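GH127 beta-L-arabinofuranoside (Geobacillus stearothermophilus, PDB 4QK0) probably hydrolyses beta-L-arabinofuranosides, as a beta-L-arabinofuranosidase of glycoside hydrolase family 127. Local coordinates at residues L135-E149 and Y188-L201. Sequence-based numbering, arbitrary orientation.
Sequences LRDNHELYCAGHLIE and YDGHQEIELALLKL
L135 O accepts a nearly straight hydrogen bond from G190 N at 2.8 Å. Beside it, G190 CA points its hydrogen at R136 O. H139 ND1 donates to D137 O, which lies in the ring plane at its edge; this bond helps to fix the rotation of the ring, and H191 CB packs over one face. L141 and Y142 lie in the first turn of the helix, which E140 begins after the N-cap position H139. Their backbone N-H groups reach the carboxylate of D189. Y142 N makes the better bond to D189 OD2, 3.1 Å, from above the carboxylate plane; the one from L141 N is weak. D189 OD1 accepts from H191 N, two residues on, at 2.7 Å, forming an Asx turn. An alanine in place of D189 would probably leave the first turn of helix 140-149 without this acceptor and the turn before H191 free to shift. The Y142 ring has CG anti to its N (chi1 170°), and its edge meets the face of H191, centroids 4.4 Å apart. G145 brings the helices close, with A197 CB 3.3 Å from G145 O. The H146 ring stacks on the E193 carboxylate, planes 6° apart. I148 sits as a knob among I194, A197, L198 and L201, and I194 returns the fit among L141, A144, G145 and I148. E149 OE1 lies 2.5 Å from E193 OE2, so one acid probably holds a proton. E149 OE2 forms a salt bridge with K200 NZ, using its anti lone pair. The axes of helix segments 140-149 and 194-201 approach to 8.1 Å at 30°. This is knobs-into-holes packing in the mainly helical catalytic domain, consistent with the six-hairpin clan's (alpha/alpha)6 barrel.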
ATOM      1  N   LEU A 135      21.752 -10.767 -20.802  1.00 28.30           N
ATOM      2  CA  LEU A 135      22.210  -9.507 -20.207  1.00 26.02           C
ATOM      3  C   LEU A 135      21.105  -8.818 -19.453  1.00 23.38           C
ATOM      4  O   LEU A 135      21.373  -8.040 -18.542  1.00 24.08           O
ATOM      5  CB  LEU A 135      22.746  -8.569 -21.317  1.00 27.53           C
ATOM      6  CG  LEU A 135      24.208  -8.777 -21.800  1.00 27.61           C
ATOM      7  CD1 LEU A 135      25.159  -8.430 -20.686  1.00 28.41           C
ATOM      8  CD2 LEU A 135      24.462 -10.208 -22.267  1.00 27.69           C
ATOM      9  N   ARG A 136      19.870  -9.048 -19.854  1.00 21.48           N
ATOM     10  CA  ARG A 136      18.724  -8.402 -19.182  1.00 24.64           C
ATOM     11  C   ARG A 136      18.683  -8.796 -17.703  1.00 25.84           C
ATOM     12  O   ARG A 136      18.455  -7.951 -16.862  1.00 25.62           O
ATOM     13  CB  ARG A 136      17.405  -8.807 -19.831  1.00 26.53           C
ATOM     14  CG  ARG A 136      16.239  -7.967 -19.342  1.00 30.63           C
ATOM     15  CD  ARG A 136      14.898  -8.564 -19.759  1.00 28.46           C
ATOM     16  NE  ARG A 136      14.718  -9.855 -19.154  1.00 29.37           N
ATOM     17  CZ  ARG A 136      13.840 -10.769 -19.550  1.00 30.55           C
ATOM     18  NH1 ARG A 136      13.050 -10.519 -20.574  1.00 29.28           N
ATOM     19  NH2 ARG A 136      13.787 -11.966 -18.926  1.00 27.73           N
ATOM     20  N   ASP A 137      18.977 -10.061 -17.408  1.00 26.15           N
ATOM     21  CA  ASP A 137      18.813 -10.584 -16.057  1.00 27.52           C
ATOM     22  C   ASP A 137      20.069 -11.034 -15.356  1.00 26.65           C
ATOM     23  O   ASP A 137      20.107 -10.966 -14.136  1.00 27.81           O
ATOM     24  CB  ASP A 137      17.887 -11.828 -16.063  1.00 30.18           C
ATOM     25  CG  ASP A 137      16.509 -11.536 -16.653  1.00 30.48           C
ATOM     26  OD1 ASP A 137      16.042 -10.374 -16.588  1.00 30.23           O
ATOM     27  OD2 ASP A 137      15.915 -12.483 -17.188  1.00 29.51           O
ATOM     28  N   ASN A 138      21.074 -11.541 -16.072  1.00 26.41           N
ATOM     29  CA  ASN A 138      22.141 -12.253 -15.353  1.00 24.65           C
ATOM     30  C   ASN A 138      23.408 -11.467 -14.944  1.00 23.61           C
ATOM     31  O   ASN A 138      24.355 -12.078 -14.452  1.00 28.27           O
ATOM     32  CB  ASN A 138      22.465 -13.525 -16.053  1.00 25.74           C
ATOM     33  CG  ASN A 138      21.310 -14.503 -16.022  1.00 26.42           C
ATOM     34  OD1 ASN A 138      20.309 -14.275 -15.376  1.00 29.91           O
ATOM     35  ND2 ASN A 138      21.452 -15.582 -16.726  1.00 26.24           N
ATOM     36  N   HIS A 139      23.395 -10.137 -15.045  1.00 20.81           N
ATOM     37  CA  HIS A 139      24.327  -9.266 -14.293  1.00 20.23           C
ATOM     38  C   HIS A 139      25.840  -9.440 -14.588  1.00 18.07           C
ATOM     39  O   HIS A 139      26.672  -9.057 -13.794  1.00 18.96           O
ATOM     40  CB  HIS A 139      24.120  -9.465 -12.799  1.00 22.08           C
ATOM     41  CG  HIS A 139      22.867  -8.870 -12.266  1.00 22.12           C
ATOM     42  ND1 HIS A 139      21.619  -9.309 -12.654  1.00 25.53           N
ATOM     43  CD2 HIS A 139      22.662  -7.958 -11.287  1.00 21.92           C
ATOM     44  CE1 HIS A 139      20.696  -8.674 -11.946  1.00 23.62           C
ATOM     45  NE2 HIS A 139      21.307  -7.819 -11.144  1.00 23.87           N
ATOM     46  N   GLU A 140      26.169 -10.033 -15.723  1.00 20.05           N
ATOM     47  CA  GLU A 140      27.554 -10.276 -16.115  1.00 21.11           C
ATOM     48  C   GLU A 140      28.363  -8.997 -16.090  1.00 22.41           C
ATOM     49  O   GLU A 140      29.439  -8.924 -15.451  1.00 20.25           O
ATOM     50  CB  GLU A 140      27.624 -10.914 -17.496  1.00 21.46           C
ATOM     51  CG  GLU A 140      27.335 -12.399 -17.530  1.00 22.73           C
ATOM     52  CD  GLU A 140      27.107 -12.909 -18.966  1.00 26.40           C
ATOM     53  OE1 GLU A 140      27.946 -13.722 -19.472  1.00 23.02           O
ATOM     54  OE2 GLU A 140      26.075 -12.501 -19.559  1.00 24.92           O
ATOM     55  N   LEU A 141      27.862  -7.963 -16.784  1.00 22.54           N
ATOM     56  CA  LEU A 141      28.573  -6.676 -16.836  1.00 23.31           C
ATOM     57  C   LEU A 141      28.539  -5.968 -15.483  1.00 23.38           C
ATOM     58  O   LEU A 141      29.495  -5.296 -15.092  1.00 25.95           O
ATOM     59  CB  LEU A 141      28.013  -5.775 -17.937  1.00 22.74           C
ATOM     60  CG  LEU A 141      28.143  -6.371 -19.311  1.00 24.94           C
ATOM     61  CD1 LEU A 141      27.539  -5.430 -20.322  1.00 26.31           C
ATOM     62  CD2 LEU A 141      29.594  -6.680 -19.686  1.00 26.53           C
ATOM     63  N   TYR A 142      27.423  -6.104 -14.782  1.00 22.55           N
ATOM     64  CA  TYR A 142      27.303  -5.584 -13.432  1.00 22.84           C
ATOM     65  C   TYR A 142      28.385  -6.153 -12.538  1.00 22.43           C
ATOM     66  O   TYR A 142      29.061  -5.408 -11.798  1.00 24.78           O
ATOM     67  CB  TYR A 142      25.889  -5.909 -12.898  1.00 23.93           C
ATOM     68  CG  TYR A 142      25.621  -5.660 -11.449  1.00 21.47           C
ATOM     69  CD1 TYR A 142      25.892  -6.624 -10.514  1.00 23.16           C
ATOM     70  CD2 TYR A 142      25.048  -4.479 -11.014  1.00 22.70           C
ATOM     71  CE1 TYR A 142      25.635  -6.401  -9.161  1.00 22.90           C
ATOM     72  CE2 TYR A 142      24.780  -4.254  -9.684  1.00 23.77           C
ATOM     73  CZ  TYR A 142      25.071  -5.234  -8.766  1.00 23.40           C
ATOM     74  OH  TYR A 142      24.795  -5.010  -7.464  1.00 23.99           O
ATOM     75  N   CYS A 143      28.554  -7.461 -12.553  1.00 22.44           N
ATOM     76  CA  CYS A 143      29.648  -8.061 -11.730  1.00 25.00           C
ATOM     77  C   CYS A 143      31.021  -7.591 -12.193  1.00 22.72           C
ATOM     78  O   CYS A 143      31.859  -7.264 -11.384  1.00 21.38           O
ATOM     79  CB  CYS A 143      29.576  -9.610 -11.729  1.00 27.24           C
ATOM     80  SG  CYS A 143      28.114 -10.261 -10.856  1.00 32.72           S
ATOM     81  N   ALA A 144      31.218  -7.521 -13.507  1.00 23.14           N
ATOM     82  CA  ALA A 144      32.489  -7.040 -14.057  1.00 22.53           C
ATOM     83  C   ALA A 144      32.750  -5.619 -13.603  1.00 21.32           C
ATOM     84  O   ALA A 144      33.832  -5.296 -13.125  1.00 25.00           O
ATOM     85  CB  ALA A 144      32.462  -7.103 -15.558  1.00 22.84           C
ATOM     86  N   GLY A 145      31.716  -4.786 -13.637  1.00 19.79           N
ATOM     87  CA  GLY A 145      31.832  -3.415 -13.164  1.00 18.19           C
ATOM     88  C   GLY A 145      32.231  -3.331 -11.724  1.00 20.30           C
ATOM     89  O   GLY A 145      33.149  -2.587 -11.363  1.00 21.75           O
ATOM     90  N   HIS A 146      31.591  -4.136 -10.865  1.00 19.82           N
ATOM     91  CA  HIS A 146      31.932  -4.068  -9.464  1.00 19.74           C
ATOM     92  C   HIS A 146      33.349  -4.504  -9.204  1.00 18.68           C
ATOM     93  O   HIS A 146      34.016  -3.940  -8.359  1.00 19.19           O
ATOM     94  CB  HIS A 146      30.939  -4.849  -8.591  1.00 20.46           C
ATOM     95  CG  HIS A 146      29.815  -3.994  -8.118  1.00 22.30           C
ATOM     96  ND1 HIS A 146      28.520  -4.151  -8.570  1.00 22.98           N
ATOM     97  CD2 HIS A 146      29.817  -2.858  -7.379  1.00 21.44           C
ATOM     98  CE1 HIS A 146      27.770  -3.178  -8.086  1.00 20.38           C
ATOM     99  NE2 HIS A 146      28.522  -2.402  -7.346  1.00 21.06           N
ATOM    100  N   LEU A 147      33.776  -5.525  -9.902  1.00 20.10           N
ATOM    101  CA  LEU A 147      35.173  -6.011  -9.797  1.00 23.32           C
ATOM    102  C   LEU A 147      36.218  -4.949 -10.279  1.00 23.04           C
ATOM    103  O   LEU A 147      37.226  -4.732  -9.650  1.00 22.73           O
ATOM    104  CB  LEU A 147      35.303  -7.261 -10.645  1.00 23.27           C
ATOM    105  CG  LEU A 147      35.327  -8.703 -10.160  1.00 25.91           C
ATOM    106  CD1 LEU A 147      35.382  -8.911  -8.666  1.00 27.95           C
ATOM    107  CD2 LEU A 147      34.313  -9.580 -10.868  1.00 28.36           C
ATOM    108  N   ILE A 148      35.914  -4.297 -11.412  1.00 25.25           N
ATOM    109  CA  ILE A 148      36.696  -3.131 -11.880  1.00 24.32           C
ATOM    110  C   ILE A 148      36.807  -2.071 -10.800  1.00 26.67           C
ATOM    111  O   ILE A 148      37.916  -1.641 -10.452  1.00 25.97           O
ATOM    112  CB  ILE A 148      36.077  -2.548 -13.121  1.00 23.36           C
ATOM    113  CG1 ILE A 148      36.299  -3.500 -14.311  1.00 24.23           C
ATOM    114  CG2 ILE A 148      36.658  -1.186 -13.403  1.00 25.01           C
ATOM    115  CD1 ILE A 148      35.482  -3.204 -15.552  1.00 25.04           C
ATOM    116  N   GLU A 149      35.684  -1.691 -10.192  1.00 25.58           N
ATOM    117  CA  GLU A 149      35.766  -0.658  -9.149  1.00 24.05           C
ATOM    118  C   GLU A 149      36.668  -1.120  -8.061  1.00 23.20           C
ATOM    119  O   GLU A 149      37.388  -0.306  -7.486  1.00 24.03           O
ATOM    120  CB  GLU A 149      34.409  -0.308  -8.544  1.00 25.25           C
ATOM    121  CG  GLU A 149      33.435   0.406  -9.448  1.00 25.68           C
ATOM    122  CD  GLU A 149      32.230   0.971  -8.654  1.00 28.22           C
ATOM    123  OE1 GLU A 149      31.136   0.354  -8.650  1.00 26.20           O
ATOM    124  OE2 GLU A 149      32.387   2.060  -8.058  1.00 28.63           O
ATOM    125  N   TYR A 188      23.902  -4.395 -23.699  1.00 22.65           N
ATOM    126  CA  TYR A 188      24.192  -3.676 -22.453  1.00 22.65           C
ATOM    127  C   TYR A 188      23.493  -4.438 -21.284  1.00 21.83           C
ATOM    128  O   TYR A 188      22.664  -5.281 -21.553  1.00 23.05           O
ATOM    129  CB  TYR A 188      23.686  -2.231 -22.567  1.00 24.48           C
ATOM    130  CG  TYR A 188      22.367  -2.049 -23.246  1.00 26.53           C
ATOM    131  CD1 TYR A 188      21.167  -2.289 -22.565  1.00 28.83           C
ATOM    132  CD2 TYR A 188      22.284  -1.642 -24.589  1.00 28.70           C
ATOM    133  CE1 TYR A 188      19.943  -2.139 -23.189  1.00 27.14           C
ATOM    134  CE2 TYR A 188      21.051  -1.495 -25.213  1.00 26.04           C
ATOM    135  CZ  TYR A 188      19.884  -1.734 -24.507  1.00 28.20           C
ATOM    136  OH  TYR A 188      18.649  -1.539 -25.108  1.00 26.04           O
ATOM    137  N   ASP A 189      23.817  -4.150 -20.022  1.00 21.92           N
ATOM    138  CA  ASP A 189      23.336  -4.957 -18.879  1.00 22.19           C
ATOM    139  C   ASP A 189      22.015  -4.391 -18.376  1.00 23.62           C
ATOM    140  O   ASP A 189      21.763  -3.174 -18.412  1.00 21.91           O
ATOM    141  CB  ASP A 189      24.362  -4.996 -17.739  1.00 24.55           C
ATOM    142  CG  ASP A 189      24.135  -6.175 -16.727  1.00 25.35           C
ATOM    143  OD1 ASP A 189      23.065  -6.254 -16.086  1.00 26.78           O
ATOM    144  OD2 ASP A 189      25.069  -6.968 -16.543  1.00 23.64           O
ATOM    145  N   GLY A 190      21.150  -5.314 -17.959  1.00 25.35           N
ATOM    146  CA  GLY A 190      19.878  -4.991 -17.320  1.00 24.12           C
ATOM    147  C   GLY A 190      20.076  -4.246 -16.044  1.00 20.56           C
ATOM    148  O   GLY A 190      19.206  -3.493 -15.605  1.00 21.89           O
ATOM    149  N   HIS A 191      21.263  -4.376 -15.474  1.00 19.94           N
ATOM    150  CA  HIS A 191      21.609  -3.573 -14.333  1.00 19.15           C
ATOM    151  C   HIS A 191      22.860  -2.763 -14.599  1.00 22.35           C
ATOM    152  O   HIS A 191      23.975  -3.286 -14.555  1.00 21.84           O
ATOM    153  CB  HIS A 191      21.810  -4.443 -13.093  1.00 19.22           C
ATOM    154  CG  HIS A 191      21.715  -3.693 -11.811  1.00 20.59           C
ATOM    155  ND1 HIS A 191      22.319  -2.472 -11.612  1.00 20.81           N
ATOM    156  CD2 HIS A 191      21.086  -3.997 -10.640  1.00 21.17           C
ATOM    157  CE1 HIS A 191      22.071  -2.052 -10.377  1.00 21.08           C
ATOM    158  NE2 HIS A 191      21.307  -2.953  -9.779  1.00 20.94           N
ATOM    159  N   GLN A 192      22.656  -1.450 -14.748  1.00 21.39           N
ATOM    160  CA  GLN A 192      23.700  -0.538 -14.968  1.00 22.00           C
ATOM    161  C   GLN A 192      24.684  -0.565 -13.828  1.00 21.49           C
ATOM    162  O   GLN A 192      24.327  -0.835 -12.674  1.00 23.99           O
ATOM    163  CB  GLN A 192      23.155   0.871 -15.188  1.00 22.00           C
ATOM    164  CG  GLN A 192      22.103   0.970 -16.261  1.00 22.31           C
ATOM    165  CD  GLN A 192      20.670   0.783 -15.746  1.00 24.32           C
ATOM    166  OE1 GLN A 192      20.389  -0.152 -15.012  1.00 23.37           O
ATOM    167  NE2 GLN A 192      19.764   1.699 -16.121  1.00 25.55           N
ATOM    168  N   GLU A 193      25.945  -0.317 -14.177  1.00 19.86           N
ATOM    169  CA  GLU A 193      27.083  -0.339 -13.265  1.00 21.04           C
ATOM    170  C   GLU A 193      28.392  -0.330 -14.084  1.00 20.81           C
ATOM    171  O   GLU A 193      29.333   0.337 -13.700  1.00 21.40           O
ATOM    172  CB  GLU A 193      27.081  -1.556 -12.295  1.00 20.73           C
ATOM    173  CG  GLU A 193      28.424  -1.972 -11.723  1.00 21.46           C
ATOM    174  CD  GLU A 193      29.007  -0.978 -10.740  1.00 24.36           C
ATOM    175  OE1 GLU A 193      28.303  -0.059 -10.283  1.00 22.84           O
ATOM    176  OE2 GLU A 193      30.197  -1.129 -10.388  1.00 28.66           O
ATOM    177  N   ILE A 194      28.451  -1.103 -15.140  1.00 22.65           N
ATOM    178  CA  ILE A 194      29.685  -1.203 -15.954  1.00 26.24           C
ATOM    179  C   ILE A 194      30.074   0.173 -16.501  1.00 26.60           C
ATOM    180  O   ILE A 194      31.266   0.513 -16.560  1.00 28.40           O
ATOM    181  CB  ILE A 194      29.538  -2.230 -17.095  1.00 27.73           C
ATOM    182  CG1 ILE A 194      30.883  -2.520 -17.781  1.00 28.19           C
ATOM    183  CG2 ILE A 194      28.561  -1.771 -18.151  1.00 28.98           C
ATOM    184  CD1 ILE A 194      31.911  -3.127 -16.888  1.00 27.09           C
ATOM    185  N   GLU A 195      29.071   1.010 -16.753  1.00 26.18           N
ATOM    186  CA  GLU A 195      29.321   2.318 -17.339  1.00 24.80           C
ATOM    187  C   GLU A 195      30.093   3.227 -16.375  1.00 25.31           C
ATOM    188  O   GLU A 195      31.156   3.780 -16.751  1.00 22.93           O
ATOM    189  CB  GLU A 195      28.047   2.954 -17.817  1.00 24.72           C
ATOM    190  CG  GLU A 195      27.251   2.062 -18.731  1.00 25.79           C
ATOM    191  CD  GLU A 195      26.216   1.164 -18.008  1.00 26.23           C
ATOM    192  OE1 GLU A 195      26.291   1.044 -16.760  1.00 21.15           O
ATOM    193  OE2 GLU A 195      25.318   0.624 -18.716  1.00 24.60           O
ATOM    194  N   LEU A 196      29.660   3.323 -15.122  1.00 23.85           N
ATOM    195  CA  LEU A 196      30.429   4.135 -14.169  1.00 25.92           C
ATOM    196  C   LEU A 196      31.792   3.501 -13.800  1.00 25.64           C
ATOM    197  O   LEU A 196      32.760   4.191 -13.507  1.00 27.43           O
ATOM    198  CB  LEU A 196      29.595   4.466 -12.919  1.00 27.91           C
ATOM    199  CG  LEU A 196      29.228   3.329 -11.939  1.00 27.79           C
ATOM    200  CD1 LEU A 196      30.321   3.109 -10.935  1.00 28.45           C
ATOM    201  CD2 LEU A 196      27.940   3.628 -11.170  1.00 27.83           C
ATOM    202  N   ALA A 197      31.850   2.171 -13.800  1.00 25.34           N
ATOM    203  CA  ALA A 197      33.061   1.499 -13.461  1.00 26.05           C
ATOM    204  C   ALA A 197      34.145   1.747 -14.520  1.00 24.55           C
ATOM    205  O   ALA A 197      35.275   2.033 -14.208  1.00 26.33           O
ATOM    206  CB  ALA A 197      32.802  -0.003 -13.340  1.00 26.63           C
ATOM    207  N   LEU A 198      33.766   1.628 -15.765  1.00 25.63           N
ATOM    208  CA  LEU A 198      34.658   1.945 -16.883  1.00 27.10           C
ATOM    209  C   LEU A 198      35.220   3.354 -16.832  1.00 26.90           C
ATOM    210  O   LEU A 198      36.378   3.544 -17.156  1.00 30.19           O
ATOM    211  CB  LEU A 198      33.958   1.710 -18.227  1.00 27.11           C
ATOM    212  CG  LEU A 198      33.790   0.250 -18.583  1.00 27.88           C
ATOM    213  CD1 LEU A 198      32.911   0.052 -19.807  1.00 28.77           C
ATOM    214  CD2 LEU A 198      35.147  -0.424 -18.806  1.00 29.68           C
ATOM    215  N   LEU A 199      34.461   4.333 -16.376  1.00 26.76           N
ATOM    216  CA  LEU A 199      35.032   5.675 -16.187  1.00 30.52           C
ATOM    217  C   LEU A 199      36.147   5.654 -15.182  1.00 30.20           C
ATOM    218  O   LEU A 199      37.124   6.355 -15.323  1.00 28.61           O
ATOM    219  CB  LEU A 199      34.000   6.711 -15.715  1.00 33.34           C
ATOM    220  CG  LEU A 199      32.790   6.954 -16.584  1.00 40.43           C
ATOM    221  CD1 LEU A 199      31.943   8.114 -16.046  1.00 45.74           C
ATOM    222  CD2 LEU A 199      33.248   7.283 -17.995  1.00 45.81           C
ATOM    223  N   LYS A 200      35.970   4.922 -14.097  1.00 30.71           N
ATOM    224  CA  LYS A 200      37.004   4.899 -13.082  1.00 30.54           C
ATOM    225  C   LYS A 200      38.241   4.227 -13.636  1.00 26.45           C
ATOM    226  O   LYS A 200      39.365   4.599 -13.322  1.00 24.95           O
ATOM    227  CB  LYS A 200      36.468   4.212 -11.812  1.00 37.08           C
ATOM    228  CG  LYS A 200      35.864   5.188 -10.771  1.00 40.23           C
ATOM    229  CD  LYS A 200      34.602   4.691 -10.061  1.00 45.25           C
ATOM    230  CE  LYS A 200      34.547   4.986  -8.550  1.00 48.19           C
ATOM    231  NZ  LYS A 200      34.608   3.730  -7.690  1.00 45.69           N
ATOM    232  N   LEU A 201      38.044   3.180 -14.410  1.00 24.68           N
ATOM    233  CA  LEU A 201      39.140   2.442 -14.944  1.00 26.62           C
ATOM    234  C   LEU A 201      39.926   3.357 -15.938  1.00 30.59           C
ATOM    235  O   LEU A 201      41.163   3.317 -16.001  1.00 27.54           O
ATOM    236  CB  LEU A 201      38.646   1.220 -15.695  1.00 27.45           C
ATOM    237  CG  LEU A 201      39.708   0.253 -16.208  1.00 29.56           C
ATOM    238  CD1 LEU A 201      40.542  -0.320 -15.084  1.00 29.50           C
ATOM    239  CD2 LEU A 201      39.056  -0.871 -17.001  1.00 30.74           C
TER
HETATM  240  O   HOH W   1      21.465  -8.181 -15.729  1.00 24.24           O
HETATM  241  O   HOH W   2      36.927   2.337  -7.640  1.00 37.01           O